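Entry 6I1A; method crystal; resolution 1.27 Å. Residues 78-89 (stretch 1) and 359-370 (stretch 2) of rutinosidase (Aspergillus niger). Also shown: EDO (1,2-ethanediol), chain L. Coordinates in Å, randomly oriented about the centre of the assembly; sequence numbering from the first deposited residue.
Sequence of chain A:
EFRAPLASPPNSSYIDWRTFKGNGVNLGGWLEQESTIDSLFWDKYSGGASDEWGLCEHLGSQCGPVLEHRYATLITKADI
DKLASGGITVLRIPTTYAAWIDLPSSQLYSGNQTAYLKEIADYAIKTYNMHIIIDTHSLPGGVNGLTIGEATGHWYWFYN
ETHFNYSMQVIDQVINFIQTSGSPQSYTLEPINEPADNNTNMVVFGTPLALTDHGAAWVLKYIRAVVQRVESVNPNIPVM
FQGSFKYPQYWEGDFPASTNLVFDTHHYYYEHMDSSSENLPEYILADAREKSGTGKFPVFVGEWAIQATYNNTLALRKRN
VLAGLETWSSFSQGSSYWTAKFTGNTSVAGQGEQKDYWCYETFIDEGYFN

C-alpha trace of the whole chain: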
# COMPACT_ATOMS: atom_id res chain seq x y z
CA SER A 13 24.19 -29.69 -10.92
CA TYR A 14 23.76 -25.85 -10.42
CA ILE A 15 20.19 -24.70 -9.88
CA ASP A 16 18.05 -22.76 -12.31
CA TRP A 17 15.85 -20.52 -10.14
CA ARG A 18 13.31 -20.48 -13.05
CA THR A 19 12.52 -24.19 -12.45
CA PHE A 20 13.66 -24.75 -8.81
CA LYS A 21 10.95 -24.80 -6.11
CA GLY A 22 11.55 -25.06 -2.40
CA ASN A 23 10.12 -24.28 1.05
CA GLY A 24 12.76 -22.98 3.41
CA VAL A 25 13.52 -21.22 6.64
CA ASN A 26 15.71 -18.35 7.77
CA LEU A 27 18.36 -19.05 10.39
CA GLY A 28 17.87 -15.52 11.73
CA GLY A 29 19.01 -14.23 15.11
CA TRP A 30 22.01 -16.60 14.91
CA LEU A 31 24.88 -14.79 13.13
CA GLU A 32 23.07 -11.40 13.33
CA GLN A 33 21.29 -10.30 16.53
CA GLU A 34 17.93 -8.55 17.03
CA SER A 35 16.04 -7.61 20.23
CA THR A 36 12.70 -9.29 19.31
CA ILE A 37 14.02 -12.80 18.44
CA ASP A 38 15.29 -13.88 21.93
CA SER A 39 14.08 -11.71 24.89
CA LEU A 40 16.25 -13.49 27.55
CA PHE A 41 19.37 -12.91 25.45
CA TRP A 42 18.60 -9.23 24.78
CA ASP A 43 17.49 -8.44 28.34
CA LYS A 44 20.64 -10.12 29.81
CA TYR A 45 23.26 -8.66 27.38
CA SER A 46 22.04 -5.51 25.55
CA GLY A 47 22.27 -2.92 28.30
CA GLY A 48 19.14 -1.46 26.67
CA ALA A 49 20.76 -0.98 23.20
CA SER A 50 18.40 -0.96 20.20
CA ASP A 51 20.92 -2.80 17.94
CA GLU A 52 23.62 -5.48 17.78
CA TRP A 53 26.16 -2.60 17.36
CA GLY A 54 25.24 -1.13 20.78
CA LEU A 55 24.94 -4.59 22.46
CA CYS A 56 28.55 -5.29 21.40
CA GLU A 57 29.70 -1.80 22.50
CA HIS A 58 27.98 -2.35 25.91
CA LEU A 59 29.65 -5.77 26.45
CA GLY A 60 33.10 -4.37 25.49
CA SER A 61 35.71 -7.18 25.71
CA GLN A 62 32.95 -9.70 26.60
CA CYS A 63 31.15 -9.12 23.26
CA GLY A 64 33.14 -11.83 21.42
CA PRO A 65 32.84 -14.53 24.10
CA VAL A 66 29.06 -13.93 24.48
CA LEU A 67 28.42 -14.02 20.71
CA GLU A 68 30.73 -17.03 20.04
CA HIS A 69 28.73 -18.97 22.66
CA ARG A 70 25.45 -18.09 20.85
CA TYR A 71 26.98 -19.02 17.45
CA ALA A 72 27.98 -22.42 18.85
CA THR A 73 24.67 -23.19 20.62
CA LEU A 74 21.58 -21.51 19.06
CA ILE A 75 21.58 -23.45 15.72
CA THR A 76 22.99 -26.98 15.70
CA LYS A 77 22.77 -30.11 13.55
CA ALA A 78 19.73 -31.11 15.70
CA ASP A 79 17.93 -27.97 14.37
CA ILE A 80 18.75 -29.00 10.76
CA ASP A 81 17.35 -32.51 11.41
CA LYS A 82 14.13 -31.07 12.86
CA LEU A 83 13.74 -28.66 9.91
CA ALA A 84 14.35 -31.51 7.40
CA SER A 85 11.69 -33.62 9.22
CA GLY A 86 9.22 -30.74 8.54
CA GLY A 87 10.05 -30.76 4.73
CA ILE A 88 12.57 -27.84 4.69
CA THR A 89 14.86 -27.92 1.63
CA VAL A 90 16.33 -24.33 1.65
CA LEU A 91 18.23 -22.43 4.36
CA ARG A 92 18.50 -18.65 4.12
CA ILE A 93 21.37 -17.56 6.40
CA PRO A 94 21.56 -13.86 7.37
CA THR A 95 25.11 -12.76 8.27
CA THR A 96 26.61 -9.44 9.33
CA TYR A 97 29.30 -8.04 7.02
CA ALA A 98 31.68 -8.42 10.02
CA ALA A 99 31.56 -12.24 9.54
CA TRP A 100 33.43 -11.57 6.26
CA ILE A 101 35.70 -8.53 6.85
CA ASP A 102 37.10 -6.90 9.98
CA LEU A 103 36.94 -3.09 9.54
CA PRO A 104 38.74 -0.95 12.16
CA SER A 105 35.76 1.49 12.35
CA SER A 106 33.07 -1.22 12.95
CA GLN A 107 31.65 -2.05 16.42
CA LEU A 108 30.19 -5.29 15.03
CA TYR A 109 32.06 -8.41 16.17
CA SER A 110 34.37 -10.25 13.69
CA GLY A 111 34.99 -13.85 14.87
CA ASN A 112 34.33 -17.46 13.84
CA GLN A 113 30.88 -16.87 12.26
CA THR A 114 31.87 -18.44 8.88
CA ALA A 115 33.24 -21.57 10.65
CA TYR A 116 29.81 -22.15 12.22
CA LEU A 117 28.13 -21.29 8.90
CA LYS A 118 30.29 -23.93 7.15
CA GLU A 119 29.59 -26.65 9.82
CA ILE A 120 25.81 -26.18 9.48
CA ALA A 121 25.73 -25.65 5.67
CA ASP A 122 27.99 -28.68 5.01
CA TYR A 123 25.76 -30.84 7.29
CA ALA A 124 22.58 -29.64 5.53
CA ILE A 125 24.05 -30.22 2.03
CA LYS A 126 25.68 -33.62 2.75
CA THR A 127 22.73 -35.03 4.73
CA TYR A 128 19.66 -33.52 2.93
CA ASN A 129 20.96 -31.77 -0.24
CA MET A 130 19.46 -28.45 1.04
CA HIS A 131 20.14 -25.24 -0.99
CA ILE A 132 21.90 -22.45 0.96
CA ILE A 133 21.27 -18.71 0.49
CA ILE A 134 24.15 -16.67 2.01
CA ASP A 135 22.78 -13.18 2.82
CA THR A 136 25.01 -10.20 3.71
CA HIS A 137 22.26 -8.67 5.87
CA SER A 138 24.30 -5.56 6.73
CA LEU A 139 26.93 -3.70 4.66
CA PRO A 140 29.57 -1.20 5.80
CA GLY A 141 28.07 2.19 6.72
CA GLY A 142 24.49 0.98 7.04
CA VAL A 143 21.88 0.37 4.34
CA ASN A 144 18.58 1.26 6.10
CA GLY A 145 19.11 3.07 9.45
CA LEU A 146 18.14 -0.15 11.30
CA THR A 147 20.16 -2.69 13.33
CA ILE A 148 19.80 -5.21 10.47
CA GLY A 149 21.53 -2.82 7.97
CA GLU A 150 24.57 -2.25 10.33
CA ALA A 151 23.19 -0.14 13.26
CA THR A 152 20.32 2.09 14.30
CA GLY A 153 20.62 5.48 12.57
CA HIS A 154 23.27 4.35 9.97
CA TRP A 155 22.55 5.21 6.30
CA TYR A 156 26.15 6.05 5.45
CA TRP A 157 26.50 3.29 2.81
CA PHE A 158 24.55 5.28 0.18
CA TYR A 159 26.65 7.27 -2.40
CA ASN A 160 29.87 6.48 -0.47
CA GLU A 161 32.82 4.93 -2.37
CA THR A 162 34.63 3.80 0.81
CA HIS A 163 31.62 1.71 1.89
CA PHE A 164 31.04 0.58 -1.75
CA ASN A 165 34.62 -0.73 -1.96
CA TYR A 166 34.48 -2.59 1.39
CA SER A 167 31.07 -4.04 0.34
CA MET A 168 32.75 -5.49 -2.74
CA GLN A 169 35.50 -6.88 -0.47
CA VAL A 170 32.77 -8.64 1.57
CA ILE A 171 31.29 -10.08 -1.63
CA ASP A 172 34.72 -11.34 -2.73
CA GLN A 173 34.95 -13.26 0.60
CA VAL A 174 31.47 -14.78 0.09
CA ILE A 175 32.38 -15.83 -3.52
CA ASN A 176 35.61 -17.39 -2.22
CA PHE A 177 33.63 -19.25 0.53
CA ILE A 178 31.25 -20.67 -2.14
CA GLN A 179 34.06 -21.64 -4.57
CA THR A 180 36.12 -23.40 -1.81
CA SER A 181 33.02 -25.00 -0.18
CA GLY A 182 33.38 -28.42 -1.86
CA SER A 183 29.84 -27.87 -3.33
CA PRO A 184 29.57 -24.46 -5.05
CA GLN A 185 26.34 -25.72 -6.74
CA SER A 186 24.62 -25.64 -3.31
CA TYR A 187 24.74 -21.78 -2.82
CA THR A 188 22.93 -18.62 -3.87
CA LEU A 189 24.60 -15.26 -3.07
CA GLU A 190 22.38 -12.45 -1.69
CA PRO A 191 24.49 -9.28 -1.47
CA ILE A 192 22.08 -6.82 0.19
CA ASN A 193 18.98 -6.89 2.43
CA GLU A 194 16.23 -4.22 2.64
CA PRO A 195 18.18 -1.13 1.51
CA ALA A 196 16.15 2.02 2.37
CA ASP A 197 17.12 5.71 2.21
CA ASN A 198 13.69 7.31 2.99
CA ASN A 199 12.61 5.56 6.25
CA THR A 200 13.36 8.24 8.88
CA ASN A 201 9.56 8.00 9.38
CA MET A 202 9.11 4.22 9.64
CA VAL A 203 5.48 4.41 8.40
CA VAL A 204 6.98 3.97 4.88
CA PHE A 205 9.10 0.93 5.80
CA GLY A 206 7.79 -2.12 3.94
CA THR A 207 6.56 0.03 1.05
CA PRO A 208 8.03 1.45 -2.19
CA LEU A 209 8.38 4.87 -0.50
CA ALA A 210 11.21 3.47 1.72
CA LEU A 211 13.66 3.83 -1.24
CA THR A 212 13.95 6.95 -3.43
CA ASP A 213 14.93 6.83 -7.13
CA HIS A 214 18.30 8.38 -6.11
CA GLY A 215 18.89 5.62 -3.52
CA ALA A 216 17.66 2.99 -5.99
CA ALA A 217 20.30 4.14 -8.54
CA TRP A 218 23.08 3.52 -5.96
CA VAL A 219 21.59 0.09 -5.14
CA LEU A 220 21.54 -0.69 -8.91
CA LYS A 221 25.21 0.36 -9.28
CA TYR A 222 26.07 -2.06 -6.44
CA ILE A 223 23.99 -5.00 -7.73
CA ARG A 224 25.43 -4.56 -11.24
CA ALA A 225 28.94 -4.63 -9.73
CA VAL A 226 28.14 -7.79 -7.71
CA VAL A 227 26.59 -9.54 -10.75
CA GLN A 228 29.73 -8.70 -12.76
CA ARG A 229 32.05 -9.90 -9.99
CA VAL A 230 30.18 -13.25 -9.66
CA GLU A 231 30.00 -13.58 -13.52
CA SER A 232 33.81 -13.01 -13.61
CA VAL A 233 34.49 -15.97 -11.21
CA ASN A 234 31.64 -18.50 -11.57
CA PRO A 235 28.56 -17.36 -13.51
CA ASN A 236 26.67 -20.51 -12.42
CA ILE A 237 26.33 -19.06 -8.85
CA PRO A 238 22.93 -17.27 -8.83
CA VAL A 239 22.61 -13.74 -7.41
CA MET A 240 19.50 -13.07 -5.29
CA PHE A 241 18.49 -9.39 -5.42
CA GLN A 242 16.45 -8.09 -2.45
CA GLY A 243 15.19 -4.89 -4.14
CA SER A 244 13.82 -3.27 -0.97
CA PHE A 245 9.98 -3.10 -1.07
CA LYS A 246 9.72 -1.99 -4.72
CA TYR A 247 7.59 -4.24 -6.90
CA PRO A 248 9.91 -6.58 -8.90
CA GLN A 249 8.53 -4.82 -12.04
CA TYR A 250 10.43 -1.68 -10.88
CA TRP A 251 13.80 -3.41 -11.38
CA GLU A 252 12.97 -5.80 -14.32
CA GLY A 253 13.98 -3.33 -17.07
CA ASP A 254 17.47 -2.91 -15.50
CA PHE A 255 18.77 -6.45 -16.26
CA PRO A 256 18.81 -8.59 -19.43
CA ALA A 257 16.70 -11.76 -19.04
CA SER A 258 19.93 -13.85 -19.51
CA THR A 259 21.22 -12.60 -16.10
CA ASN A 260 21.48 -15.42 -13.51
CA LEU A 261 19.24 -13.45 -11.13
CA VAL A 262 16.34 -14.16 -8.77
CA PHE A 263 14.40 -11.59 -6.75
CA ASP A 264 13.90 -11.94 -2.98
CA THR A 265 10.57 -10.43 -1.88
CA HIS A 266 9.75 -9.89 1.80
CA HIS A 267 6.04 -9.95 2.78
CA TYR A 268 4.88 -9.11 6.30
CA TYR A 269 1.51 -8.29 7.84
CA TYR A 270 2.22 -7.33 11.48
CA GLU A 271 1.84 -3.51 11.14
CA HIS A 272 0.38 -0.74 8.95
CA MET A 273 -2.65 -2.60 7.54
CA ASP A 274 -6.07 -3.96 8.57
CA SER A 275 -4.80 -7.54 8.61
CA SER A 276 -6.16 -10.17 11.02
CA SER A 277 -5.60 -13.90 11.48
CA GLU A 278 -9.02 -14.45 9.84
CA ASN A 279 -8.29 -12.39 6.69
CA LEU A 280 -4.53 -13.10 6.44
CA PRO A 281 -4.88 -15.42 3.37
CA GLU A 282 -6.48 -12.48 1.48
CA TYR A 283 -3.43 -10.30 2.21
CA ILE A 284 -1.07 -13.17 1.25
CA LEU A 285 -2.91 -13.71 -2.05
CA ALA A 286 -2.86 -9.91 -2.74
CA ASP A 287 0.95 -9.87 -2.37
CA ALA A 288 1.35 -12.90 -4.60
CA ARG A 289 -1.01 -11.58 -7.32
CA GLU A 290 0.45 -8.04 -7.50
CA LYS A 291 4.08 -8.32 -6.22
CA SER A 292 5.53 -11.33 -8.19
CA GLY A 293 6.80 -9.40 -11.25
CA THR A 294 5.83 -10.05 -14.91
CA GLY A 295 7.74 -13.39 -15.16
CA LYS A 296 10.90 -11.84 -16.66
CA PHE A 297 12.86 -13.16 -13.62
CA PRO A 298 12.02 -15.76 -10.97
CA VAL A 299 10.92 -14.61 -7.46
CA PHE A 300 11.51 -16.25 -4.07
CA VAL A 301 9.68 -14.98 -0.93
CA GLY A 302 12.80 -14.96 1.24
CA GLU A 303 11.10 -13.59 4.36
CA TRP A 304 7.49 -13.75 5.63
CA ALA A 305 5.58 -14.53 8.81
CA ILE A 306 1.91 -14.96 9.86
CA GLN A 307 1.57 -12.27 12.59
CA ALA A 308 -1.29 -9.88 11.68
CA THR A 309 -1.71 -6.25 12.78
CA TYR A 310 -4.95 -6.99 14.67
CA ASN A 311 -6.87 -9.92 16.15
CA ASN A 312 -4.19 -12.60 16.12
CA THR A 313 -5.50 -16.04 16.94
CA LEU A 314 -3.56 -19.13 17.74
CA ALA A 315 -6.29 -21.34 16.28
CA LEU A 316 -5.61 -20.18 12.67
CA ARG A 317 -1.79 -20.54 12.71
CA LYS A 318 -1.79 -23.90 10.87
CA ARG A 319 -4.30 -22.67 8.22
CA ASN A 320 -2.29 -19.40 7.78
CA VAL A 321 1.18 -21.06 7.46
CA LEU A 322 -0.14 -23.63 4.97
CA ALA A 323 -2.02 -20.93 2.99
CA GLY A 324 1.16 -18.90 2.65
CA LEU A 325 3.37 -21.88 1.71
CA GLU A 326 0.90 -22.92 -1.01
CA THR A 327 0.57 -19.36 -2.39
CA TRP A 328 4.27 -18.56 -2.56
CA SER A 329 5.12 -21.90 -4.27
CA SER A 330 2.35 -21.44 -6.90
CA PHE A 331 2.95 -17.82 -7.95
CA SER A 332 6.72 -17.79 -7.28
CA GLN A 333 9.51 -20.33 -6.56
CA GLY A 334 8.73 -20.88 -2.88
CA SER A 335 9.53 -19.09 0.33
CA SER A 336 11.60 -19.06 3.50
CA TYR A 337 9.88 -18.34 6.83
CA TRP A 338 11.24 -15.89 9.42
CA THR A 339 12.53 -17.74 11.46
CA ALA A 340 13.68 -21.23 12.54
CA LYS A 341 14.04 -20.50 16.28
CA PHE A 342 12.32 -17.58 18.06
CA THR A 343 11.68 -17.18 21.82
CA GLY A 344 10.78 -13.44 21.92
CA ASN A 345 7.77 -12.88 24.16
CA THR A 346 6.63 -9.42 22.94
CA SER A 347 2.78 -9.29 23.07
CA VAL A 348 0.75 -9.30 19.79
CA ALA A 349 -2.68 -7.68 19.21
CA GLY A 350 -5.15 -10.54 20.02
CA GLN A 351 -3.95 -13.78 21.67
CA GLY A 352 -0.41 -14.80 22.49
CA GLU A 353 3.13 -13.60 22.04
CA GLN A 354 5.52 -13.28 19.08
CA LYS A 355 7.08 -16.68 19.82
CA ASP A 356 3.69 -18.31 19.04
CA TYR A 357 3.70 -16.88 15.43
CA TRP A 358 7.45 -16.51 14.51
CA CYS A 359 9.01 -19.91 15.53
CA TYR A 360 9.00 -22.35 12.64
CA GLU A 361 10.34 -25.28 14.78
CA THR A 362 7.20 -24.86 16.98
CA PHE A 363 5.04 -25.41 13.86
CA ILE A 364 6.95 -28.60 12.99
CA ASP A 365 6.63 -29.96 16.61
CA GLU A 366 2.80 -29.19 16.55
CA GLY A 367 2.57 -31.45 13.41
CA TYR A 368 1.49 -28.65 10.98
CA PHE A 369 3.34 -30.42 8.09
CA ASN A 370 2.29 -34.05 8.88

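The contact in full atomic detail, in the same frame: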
# COMPACT_ATOMS: atom_id res chain seq x y z
N ALA A 78 21.06 -30.69 15.23
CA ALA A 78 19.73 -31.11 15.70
C ALA A 78 18.64 -30.21 15.08
O ALA A 78 17.59 -30.77 14.70
CB ALA A 78 19.66 -31.06 17.22
N ASP A 79 18.89 -28.89 15.01
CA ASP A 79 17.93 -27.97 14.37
C ASP A 79 17.76 -28.33 12.90
O ASP A 79 16.60 -28.39 12.35
CB ASP A 79 18.33 -26.51 14.54
CG ASP A 79 18.30 -26.12 16.00
OD1 ASP A 79 17.18 -26.05 16.57
OD2 ASP A 79 19.38 -25.95 16.58
N ILE A 80 18.84 -28.61 12.18
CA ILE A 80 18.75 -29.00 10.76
C ILE A 80 17.93 -30.27 10.60
O ILE A 80 17.12 -30.39 9.70
CB ILE A 80 20.13 -29.11 10.11
CG1 ILE A 80 20.95 -27.84 10.38
CG2 ILE A 80 20.04 -29.45 8.63
CD1 ILE A 80 20.24 -26.52 10.11
N ASP A 81 18.16 -31.29 11.47
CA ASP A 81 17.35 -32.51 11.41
C ASP A 81 15.87 -32.24 11.64
O ASP A 81 15.03 -32.79 10.89
CB ASP A 81 17.87 -33.52 12.43
CG ASP A 81 19.27 -34.05 12.14
OD1 ASP A 81 19.67 -34.10 10.96
OD2 ASP A 81 19.93 -34.45 13.12
N LYS A 82 15.56 -31.39 12.59
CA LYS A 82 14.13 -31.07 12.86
C LYS A 82 13.51 -30.35 11.66
O LYS A 82 12.40 -30.69 11.18
CB LYS A 82 14.02 -30.19 14.08
CG LYS A 82 12.55 -29.93 14.42
CD LYS A 82 12.38 -29.08 15.57
CE LYS A 82 13.12 -29.48 16.83
NZ LYS A 82 13.01 -28.43 17.89
N LEU A 83 14.24 -29.38 11.10
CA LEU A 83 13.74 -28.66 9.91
C LEU A 83 13.53 -29.62 8.75
O LEU A 83 12.51 -29.55 8.04
CB LEU A 83 14.76 -27.56 9.58
CG LEU A 83 14.83 -26.44 10.59
CD1 LEU A 83 16.06 -25.57 10.37
CD2 LEU A 83 13.57 -25.60 10.61
N ALA A 84 14.47 -30.53 8.47
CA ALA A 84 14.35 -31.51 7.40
C ALA A 84 13.10 -32.39 7.62
O ALA A 84 12.38 -32.69 6.67
CB ALA A 84 15.59 -32.38 7.34
N SER A 85 12.85 -32.74 8.87
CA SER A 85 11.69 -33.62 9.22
C SER A 85 10.40 -32.88 8.88
O SER A 85 9.38 -33.57 8.66
CB SER A 85 11.75 -34.09 10.68
OG SER A 85 11.23 -33.12 11.60
N GLY A 86 10.40 -31.55 8.93
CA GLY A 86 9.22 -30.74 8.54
C GLY A 86 9.16 -30.44 7.05
O GLY A 86 8.26 -29.67 6.65
N GLY A 87 10.06 -30.94 6.19
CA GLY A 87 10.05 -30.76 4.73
C GLY A 87 10.91 -29.55 4.24
O GLY A 87 10.74 -29.19 3.07
N ILE A 88 11.71 -28.98 5.11
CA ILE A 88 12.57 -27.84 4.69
C ILE A 88 13.64 -28.35 3.72
O ILE A 88 14.35 -29.35 4.02
CB ILE A 88 13.18 -27.15 5.90
CG1 ILE A 88 12.09 -26.49 6.75
CG2 ILE A 88 14.28 -26.15 5.57
CD1 ILE A 88 11.27 -25.44 5.99
N THR A 89 13.82 -27.61 2.63
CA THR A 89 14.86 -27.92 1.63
C THR A 89 15.74 -26.71 1.28
O THR A 89 16.67 -26.86 0.46
CB THR A 89 14.28 -28.43 0.33
OG1 THR A 89 13.43 -27.46 -0.25
CG2 THR A 89 13.51 -29.72 0.52
N CYS A 359 8.09 -18.78 15.32
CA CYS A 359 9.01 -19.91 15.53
C CYS A 359 8.64 -21.06 14.65
O CYS A 359 7.64 -21.79 14.91
CB CYS A 359 9.02 -20.32 16.99
SG CYS A 359 10.28 -21.58 17.27
N TYR A 360 9.36 -21.28 13.57
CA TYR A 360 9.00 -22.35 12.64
C TYR A 360 9.13 -23.74 13.28
O TYR A 360 8.39 -24.64 12.96
CB TYR A 360 9.84 -22.28 11.37
CG TYR A 360 9.22 -22.93 10.18
CD1 TYR A 360 8.28 -22.27 9.43
CD2 TYR A 360 9.50 -24.24 9.84
CE1 TYR A 360 7.71 -22.85 8.30
CE2 TYR A 360 8.95 -24.84 8.72
CZ TYR A 360 8.05 -24.14 7.92
OH TYR A 360 7.49 -24.67 6.79
N GLU A 361 10.13 -23.95 14.15
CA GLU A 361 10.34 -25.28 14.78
C GLU A 361 9.09 -25.61 15.62
O GLU A 361 8.72 -26.79 15.64
CB GLU A 361 11.58 -25.30 15.64
CG GLU A 361 12.85 -25.34 14.80
CD GLU A 361 14.11 -25.61 15.60
OE1 GLU A 361 14.05 -25.45 16.82
OE2 GLU A 361 15.14 -25.73 15.00
N THR A 362 8.46 -24.61 16.22
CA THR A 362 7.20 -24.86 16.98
C THR A 362 6.17 -25.44 16.03
O THR A 362 5.45 -26.42 16.35
CB THR A 362 6.68 -23.58 17.61
OG1 THR A 362 7.60 -23.20 18.64
CG2 THR A 362 5.29 -23.75 18.17
N PHE A 363 6.02 -24.88 14.83
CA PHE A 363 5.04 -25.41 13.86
C PHE A 363 5.31 -26.86 13.53
O PHE A 363 4.42 -27.70 13.34
CB PHE A 363 5.04 -24.58 12.57
CG PHE A 363 4.76 -23.12 12.74
CD1 PHE A 363 4.02 -22.61 13.78
CD2 PHE A 363 5.23 -22.21 11.80
CE1 PHE A 363 3.70 -21.27 13.88
CE2 PHE A 363 4.93 -20.87 11.90
CZ PHE A 363 4.14 -20.39 12.92
N ILE A 364 6.59 -27.22 13.32
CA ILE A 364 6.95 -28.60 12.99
C ILE A 364 6.52 -29.50 14.19
O ILE A 364 5.93 -30.56 13.93
CB ILE A 364 8.46 -28.71 12.71
CG1 ILE A 364 8.80 -27.91 11.44
CG2 ILE A 364 8.84 -30.16 12.52
CD1 ILE A 364 10.30 -27.83 11.10
N ASP A 365 6.88 -29.11 15.39
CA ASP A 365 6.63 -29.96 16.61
C ASP A 365 5.12 -30.10 16.83
O ASP A 365 4.70 -31.08 17.54
CB ASP A 365 7.34 -29.39 17.83
CG ASP A 365 8.82 -29.75 17.87
OD1 ASP A 365 9.24 -30.52 17.03
OD2 ASP A 365 9.50 -29.23 18.68
N GLU A 366 4.29 -29.13 16.43
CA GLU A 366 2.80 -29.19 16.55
C GLU A 366 2.22 -30.02 15.41
O GLU A 366 0.96 -30.15 15.37
CB GLU A 366 2.22 -27.78 16.57
CG GLU A 366 2.60 -26.97 17.78
CD GLU A 366 1.92 -27.53 19.02
OE1 GLU A 366 0.73 -27.26 19.21
OE2 GLU A 366 2.54 -28.31 19.71
N GLY A 367 3.01 -30.55 14.48
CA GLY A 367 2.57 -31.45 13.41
C GLY A 367 1.84 -30.71 12.29
O GLY A 367 1.06 -31.32 11.55
N TYR A 368 2.14 -29.43 12.08
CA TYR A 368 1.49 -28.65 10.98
C TYR A 368 1.77 -29.26 9.61
O TYR A 368 0.90 -29.03 8.68
CB TYR A 368 1.90 -27.18 11.04
CG TYR A 368 1.33 -26.38 12.17
CD1 TYR A 368 0.64 -26.99 13.21
CD2 TYR A 368 1.49 -25.00 12.24
CE1 TYR A 368 0.05 -26.26 14.23
CE2 TYR A 368 0.99 -24.28 13.34
CZ TYR A 368 0.28 -24.91 14.34
OH TYR A 368 -0.32 -24.26 15.41
N PHE A 369 2.90 -29.95 9.42
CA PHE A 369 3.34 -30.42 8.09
C PHE A 369 3.15 -31.94 7.94
O PHE A 369 3.56 -32.46 6.89
CB PHE A 369 4.75 -29.92 7.78
CG PHE A 369 4.91 -28.46 8.10
CD1 PHE A 369 4.20 -27.49 7.38
CD2 PHE A 369 5.72 -28.03 9.13
CE1 PHE A 369 4.26 -26.17 7.73
CE2 PHE A 369 5.80 -26.69 9.46
CZ PHE A 369 5.07 -25.77 8.76
N ASN A 370 2.50 -32.58 8.91
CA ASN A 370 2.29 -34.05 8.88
C ASN A 370 1.32 -34.42 7.75
O ASN A 370 0.43 -33.59 7.52
CB ASN A 370 1.75 -34.54 10.22
CG ASN A 370 2.81 -34.58 11.29
OD1 ASN A 370 3.98 -34.75 10.99
ND2 ASN A 370 2.39 -34.51 12.54
C1 EDO L . 7.97 -27.23 4.76
O1 EDO L . 8.06 -27.05 6.12
C2 EDO L . 6.66 -27.69 4.29
O2 EDO L . 6.65 -27.65 2.85
O HOH W 1 6.36 -32.98 9.86

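Three residues carry about half of this contact: Glu-361 and Ile-364 from the C-terminal helix, and Lys-82 from the helix that ends near residue 85. The two helix axes approach to 9.6 Å and cross at 55°, so the helices converge over a short length, and the backbones come nearest where Gly-86 faces Ile-364, CA to CA 5.4 Å.

Glu-361 is buried and mainly extended (chi1 m, chi2 t), which carries its carboxylate to the first helix although its CA-to-CB bond points sideways. There it meets a lysine and a second acid. Lys-82 NZ lies 3.3 Å from Glu-361 OE1, a salt bridge whose hydrogen bond is weak. Asp-79 OD1 sits only 2.6 Å from Glu-361 OE2, a distance at which two bare carboxylates would repel; one of the acids probably holds a proton, and Asp-79 OD1 is also hydrogen-bonded elsewhere in the structure. The pattern to note is two buried acids in close approach, with a lysine ammonium beside one of them.

The CA-to-CB bond of Lys-82 points toward the partner helix, and its side chain spans two of its residues one turn apart. Besides Glu-361, its NZ reaches Asp-365 OD2 in a long salt bridge of 3.7 Å. Its aliphatic stem is used as well: Lys-82 CG packs 4.2 Å from Ile-364 CG2.

Ile-364 supplies the apolar centre. Its CD1 lies 3.5 Å from Lys-82 O, 3.7 Å from Leu-83 CA and 4.0 Å from Leu-83 CD2, so it rests on backbone as much as on side chain. Ile-364 CD1 also lies 4.0 Å from Gly-86 CA, and the absence of a side chain there matters: an ideal CB on Gly-86 would fall 2.6 Å from Ile-364 CD1, a clash. Gly-87 follows with positive phi in a Schellman motif, so adjacent glycines serve different ends, one giving room to the partner and one allowing the helix to terminate.

Beyond this centre, Tyr-360 extends the apolar surface, with its CE2 3.6 Å from Ile-88 CD1 and its CD2 4.4 Å from Leu-83 CD2. Phe-369 closes the margin, its CB 3.7 Å from Gly-86 O. That carbonyl accepts a hydrogen bond from ethanediol, EDO O1 to Gly-86 O at 2.7 Å, while Tyr-360 OH lies 2.5 Å from EDO O1. EDO O1 of the diol, probably from the crystallisation liquor, lies at the edge of the Tyr-360 ring and over one face of the Phe-369 ring.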